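Local coordinates for D-isomer specific 2-hydroxyacid dehydrogenase family protein (Aeromonas salmonicida subsp. salmonicida, PDB 3HG7), which probably acts as an NAD-dependent oxidoreductase of the D-isomer specific 2-hydroxyacid dehydrogenase family, though its substrate is not established, at residues 186-189 with 190-194; 238-241 with 242-246. The protein carries 1 engineered substitution. All blocks are in the same frame, centred on the assembly; numbering follows the deposited sequence.

Contact 1. Residues 186-189 with 190-194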
loop_
_atom_site.group_PDB
_atom_site.type_symbol
_atom_site.label_atom_id
_atom_site.label_comp_id
_atom_site.label_asym_id
_atom_site.label_seq_id
_atom_site.Cartn_x
_atom_site.Cartn_y
_atom_site.Cartn_z
ATOM N N PRO A 186 19.362 -12.390 -3.708
ATOM C CA PRO A 186 20.071 -13.636 -3.405
ATOM C C PRO A 186 20.178 -13.950 -1.900
ATOM O O PRO A 186 20.037 -15.113 -1.507
ATOM C CB PRO A 186 21.455 -13.411 -4.027
ATOM C CG PRO A 186 21.190 -12.507 -5.171
ATOM C CD PRO A 186 20.067 -11.599 -4.738
ATOM N N ALA A 187 20.390 -12.928 -1.072
ATOM C CA ALA A 187 20.538 -13.130 0.380
ATOM C C ALA A 187 19.224 -13.409 1.121
ATOM O O ALA A 187 19.235 -13.603 2.340
ATOM C CB ALA A 187 21.265 -11.943 1.020
ATOM N N LEU A 188 18.104 -13.446 0.394
ATOM C CA LEU A 188 16.783 -13.532 1.028
ATOM C C LEU A 188 16.615 -14.716 1.976
ATOM O O LEU A 188 16.234 -14.509 3.129
ATOM C CB LEU A 188 15.637 -13.479 0.005
ATOM C CG LEU A 188 14.264 -13.033 0.530
ATOM C CD1 LEU A 188 14.357 -11.738 1.335
ATOM C CD2 LEU A 188 13.269 -12.851 -0.609
ATOM N N ASN A 189 16.896 -15.935 1.508
ATOM C CA ASN A 189 16.720 -17.138 2.351
ATOM C C ASN A 189 17.577 -17.112 3.604
ATOM O O ASN A 189 17.143 -17.532 4.679
ATOM C CB ASN A 189 16.993 -18.426 1.564
ATOM C CG ASN A 189 15.850 -18.802 0.633
ATOM O OD1 ASN A 189 15.080 -17.951 0.203
ATOM N ND2 ASN A 189 15.752 -20.088 0.306
ATOM N N LYS A 190 18.813 -16.639 3.444
ATOM C CA LYS A 190 19.723 -16.432 4.566
ATOM C C LYS A 190 19.160 -15.393 5.542
ATOM O O LYS A 190 19.209 -15.589 6.758
ATOM C CB LYS A 190 21.111 -16.032 4.056
ATOM C CG LYS A 190 21.980 -17.221 3.651
ATOM C CD LYS A 190 22.546 -17.083 2.238
ATOM C CE LYS A 190 23.300 -15.771 2.017
ATOM N NZ LYS A 190 23.789 -15.648 0.619
ATOM N N MET A 191 18.612 -14.306 4.998
ATOM C CA MET A 191 17.974 -13.262 5.812
ATOM C C MET A 191 16.662 -13.703 6.481
ATOM O O MET A 191 16.386 -13.329 7.630
ATOM C CB MET A 191 17.781 -11.976 4.991
ATOM C CG MET A 191 19.056 -11.164 4.761
ATOM S SD MET A 191 20.232 -11.062 6.160
ATOM C CE MET A 191 21.277 -12.500 5.952
ATOM N N LEU A 192 15.869 -14.506 5.770
ATOM C CA LEU A 192 14.601 -15.019 6.288
ATOM C C LEU A 192 14.809 -15.915 7.489
ATOM O O LEU A 192 14.002 -15.927 8.444
ATOM C CB LEU A 192 13.847 -15.792 5.199
ATOM C CG LEU A 192 13.142 -14.989 4.088
ATOM C CD1 LEU A 192 12.468 -15.932 3.090
ATOM C CD2 LEU A 192 12.126 -13.986 4.640
ATOM N N ALA A 193 15.898 -16.680 7.433
ATOM C CA ALA A 193 16.198 -17.658 8.450
ATOM C C ALA A 193 16.340 -17.013 9.810
ATOM O O ALA A 193 16.075 -17.660 10.814
ATOM C CB ALA A 193 17.479 -18.421 8.092
ATOM N N GLN A 194 16.777 -15.753 9.839
ATOM C CA GLN A 194 16.970 -15.039 11.109
ATOM C C GLN A 194 15.887 -13.976 11.382
ATOM O O GLN A 194 16.045 -13.143 12.285
ATOM C CB GLN A 194 18.375 -14.422 11.187
ATOM C CG GLN A 194 18.590 -13.183 10.322
ATOM C CD GLN A 194 20.045 -12.986 9.963
ATOM O OE1 GLN A 194 20.652 -13.838 9.311
ATOM N NE2 GLN A 194 20.621 -11.863 10.390
#

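Contact 2. Residues 238-241 with 242-246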
loop_
_atom_site.group_PDB
_atom_site.type_symbol
_atom_site.label_atom_id
_atom_site.label_comp_id
_atom_site.label_asym_id
_atom_site.label_seq_id
_atom_site.Cartn_x
_atom_site.Cartn_y
_atom_site.Cartn_z
ATOM N N GLY A 238 -2.141 -20.227 -2.145
ATOM C CA GLY A 238 -2.333 -21.667 -1.904
ATOM C C GLY A 238 -1.236 -22.240 -1.034
ATOM O O GLY A 238 -1.468 -23.076 -0.155
ATOM N N ASP A 239 -0.029 -21.745 -1.248
ATOM C CA ASP A 239 1.111 -22.266 -0.539
ATOM C C ASP A 239 1.425 -21.532 0.786
ATOM O O ASP A 239 2.028 -22.110 1.690
ATOM C CB ASP A 239 2.272 -22.316 -1.498
ATOM C CG ASP A 239 1.950 -23.146 -2.754
ATOM O OD1 ASP A 239 2.089 -22.617 -3.868
ATOM O OD2 ASP A 239 1.541 -24.317 -2.623
ATOM N N LEU A 240 0.992 -20.274 0.893
ATOM C CA LEU A 240 0.938 -19.564 2.188
ATOM C C LEU A 240 0.033 -20.311 3.154
ATOM O O LEU A 240 0.375 -20.491 4.316
ATOM C CB LEU A 240 0.413 -18.132 2.011
ATOM C CG LEU A 240 -0.086 -17.440 3.298
ATOM C CD1 LEU A 240 1.025 -17.265 4.318
ATOM C CD2 LEU A 240 -0.763 -16.115 3.028
ATOM N N LEU A 241 -1.124 -20.733 2.660
ATOM C CA LEU A 241 -2.083 -21.487 3.456
ATOM C C LEU A 241 -1.487 -22.739 4.091
ATOM O O LEU A 241 -1.576 -22.942 5.300
ATOM C CB LEU A 241 -3.226 -21.892 2.543
ATOM C CG LEU A 241 -4.639 -21.582 2.990
ATOM C CD1 LEU A 241 -5.410 -21.025 1.834
ATOM C CD2 LEU A 241 -5.297 -22.808 3.516
ATOM N N THR A 242 -0.875 -23.585 3.260
ATOM C CA THR A 242 -0.292 -24.830 3.722
ATOM C C THR A 242 0.833 -24.534 4.704
ATOM O O THR A 242 0.970 -25.221 5.702
ATOM C CB THR A 242 0.168 -25.705 2.523
ATOM O OG1 THR A 242 -0.958 -25.942 1.658
ATOM C CG2 THR A 242 0.724 -27.051 3.007
ATOM N N ALA A 243 1.610 -23.485 4.432
ATOM C CA ALA A 243 2.657 -23.028 5.363
ATOM C C ALA A 243 2.116 -22.741 6.767
ATOM O O ALA A 243 2.700 -23.174 7.768
ATOM C CB ALA A 243 3.357 -21.795 4.810
ATOM N N LEU A 244 0.995 -22.010 6.818
ATOM C CA LEU A 244 0.323 -21.656 8.068
ATOM C C LEU A 244 -0.345 -22.857 8.722
ATOM O O LEU A 244 -0.470 -22.908 9.940
ATOM C CB LEU A 244 -0.722 -20.536 7.828
ATOM C CG LEU A 244 -0.148 -19.162 7.495
ATOM C CD1 LEU A 244 -1.240 -18.230 6.962
ATOM C CD2 LEU A 244 0.520 -18.580 8.727
ATOM N N ARG A 245 -0.774 -23.820 7.912
ATOM C CA ARG A 245 -1.427 -25.023 8.436
ATOM C C ARG A 245 -0.454 -26.075 9.020
ATOM O O ARG A 245 -0.840 -26.886 9.866
ATOM C CB ARG A 245 -2.321 -25.658 7.361
ATOM C CG ARG A 245 -3.689 -25.006 7.234
ATOM C CD ARG A 245 -4.487 -25.583 6.070
ATOM N NE ARG A 245 -5.902 -25.215 6.155
ATOM C CZ ARG A 245 -6.777 -25.302 5.153
ATOM N NH1 ARG A 245 -6.400 -25.742 3.953
ATOM N NH2 ARG A 245 -8.038 -24.937 5.348
ATOM N N THR A 246 0.800 -26.039 8.580
ATOM C CA THR A 246 1.772 -27.086 8.925
ATOM C C THR A 246 2.961 -26.559 9.735
ATOM O O THR A 246 4.024 -27.194 9.784
ATOM C CB THR A 246 2.281 -27.831 7.653
ATOM O OG1 THR A 246 2.967 -26.913 6.787
ATOM C CG2 THR A 246 1.112 -28.481 6.894
#

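Contact 1. Residues 186-189 with 190-194
The flat side-chain amide of Asn189 turns its OD1 corner toward Leu192, with OD1 4.4 Å from CD1, while ND2 lies farther from that methyl. Phe217 touches the same Asn189 side chain and also meets Leu188 and Leu192. The contact spans the short amphipathic helix 188-193 from its entry to its end, on the route from edge strand 181-183 to strand 197-200 in the Rossmann-type NAD-binding domain. Its backbone evidence is two consecutive i to i+4 bonds. Met191 N reaches Ala187 O at 2.8 Å with an N-H...O angle of 158°, and Leu192 N reaches Leu188 O at 2.7 Å; in both, the donor stands nearly in line with the carbonyl.

Leu188 and Leu192 face inward, Leu188 CG 4.2 Å from Leu192 CG, and both pack on Leu144 of strand 142-146. Met191 joins them on Leu144 and also touches Leu167 of strand 165-169. On the outer side, Lys190 bends at chi2 and chi3 (54°), which folds its chain back toward the helix start. Lys190 CE stands 4.4 Å from Ala187 CB, and NZ stands 4.3 Å from Pro186 O. Met191 has CG anti to its carbonyl carbon (chi1 -75°), and this places CG beside the preceding turn, 3.4 Å from Ala187 O.

Contact 2. Residues 238-241 with 242-246
Arg245 lies alongside Leu241, one helical turn earlier on helix 237-245, both side chains pointing the same way, Leu241 buried against Leu268 and Arg245 at the exposed edge. Its CB starts 3.5 Å from Leu241 O, the carbonyl that also accepts Arg245 N at 2.9 Å, and CG keeps the same close approach to that oxygen. CD then passes to the leucine methyl CD2, 3.9 Å away. From there the extended chain (chi2 175°, chi3 165°) carries NE past CD2 and brings the guanidinium beneath it: CD2 sits over one face, offset toward the rim, 3.3 Å from CZ and 3.2 Å from NH1. The fit is tight, and Leu241 adopts unstaggered torsions (chi1 -129°), so some strain or imprecise placement is possible.

On the inner side, Leu240 CD1 meets Leu244 CD1 at 3.6 Å, and both leucines rest on Ala252 of strand 251-254, the second strand of the beta-alpha-beta unit. Beyond the last turn, Thr246 OG1 donates to Thr242 O at 2.8 Å. Chemically, the methyl-over-guanidinium contact is dispersive, and the arginine N-H groups, which point outward in the guanidinium plane, are left unused by Leu241.

Overall arrangement
Following the chain from the N terminus, the five-stranded parallel sheet built from strands 6-11 to 91-93 takes no part in either contact; both belong to the NAD-binding domain. Contact 1 comes first, lying along the short helix between strands 181-183 and 197-200, where its i to i+4 bonds close only local loops. Contact 2 opens later, in the crossover from strand 225-228 to strand 251-254. The two are therefore in series, neither nested nor crossed, and they do not touch: centres are 19 Å apart and nearest atoms about 11 Å. What relates them is the seven-stranded parallel sheet, against which the helix of contact 1 packs at strands 142-146 and 165-169, and that of contact 2 at strand 251-254.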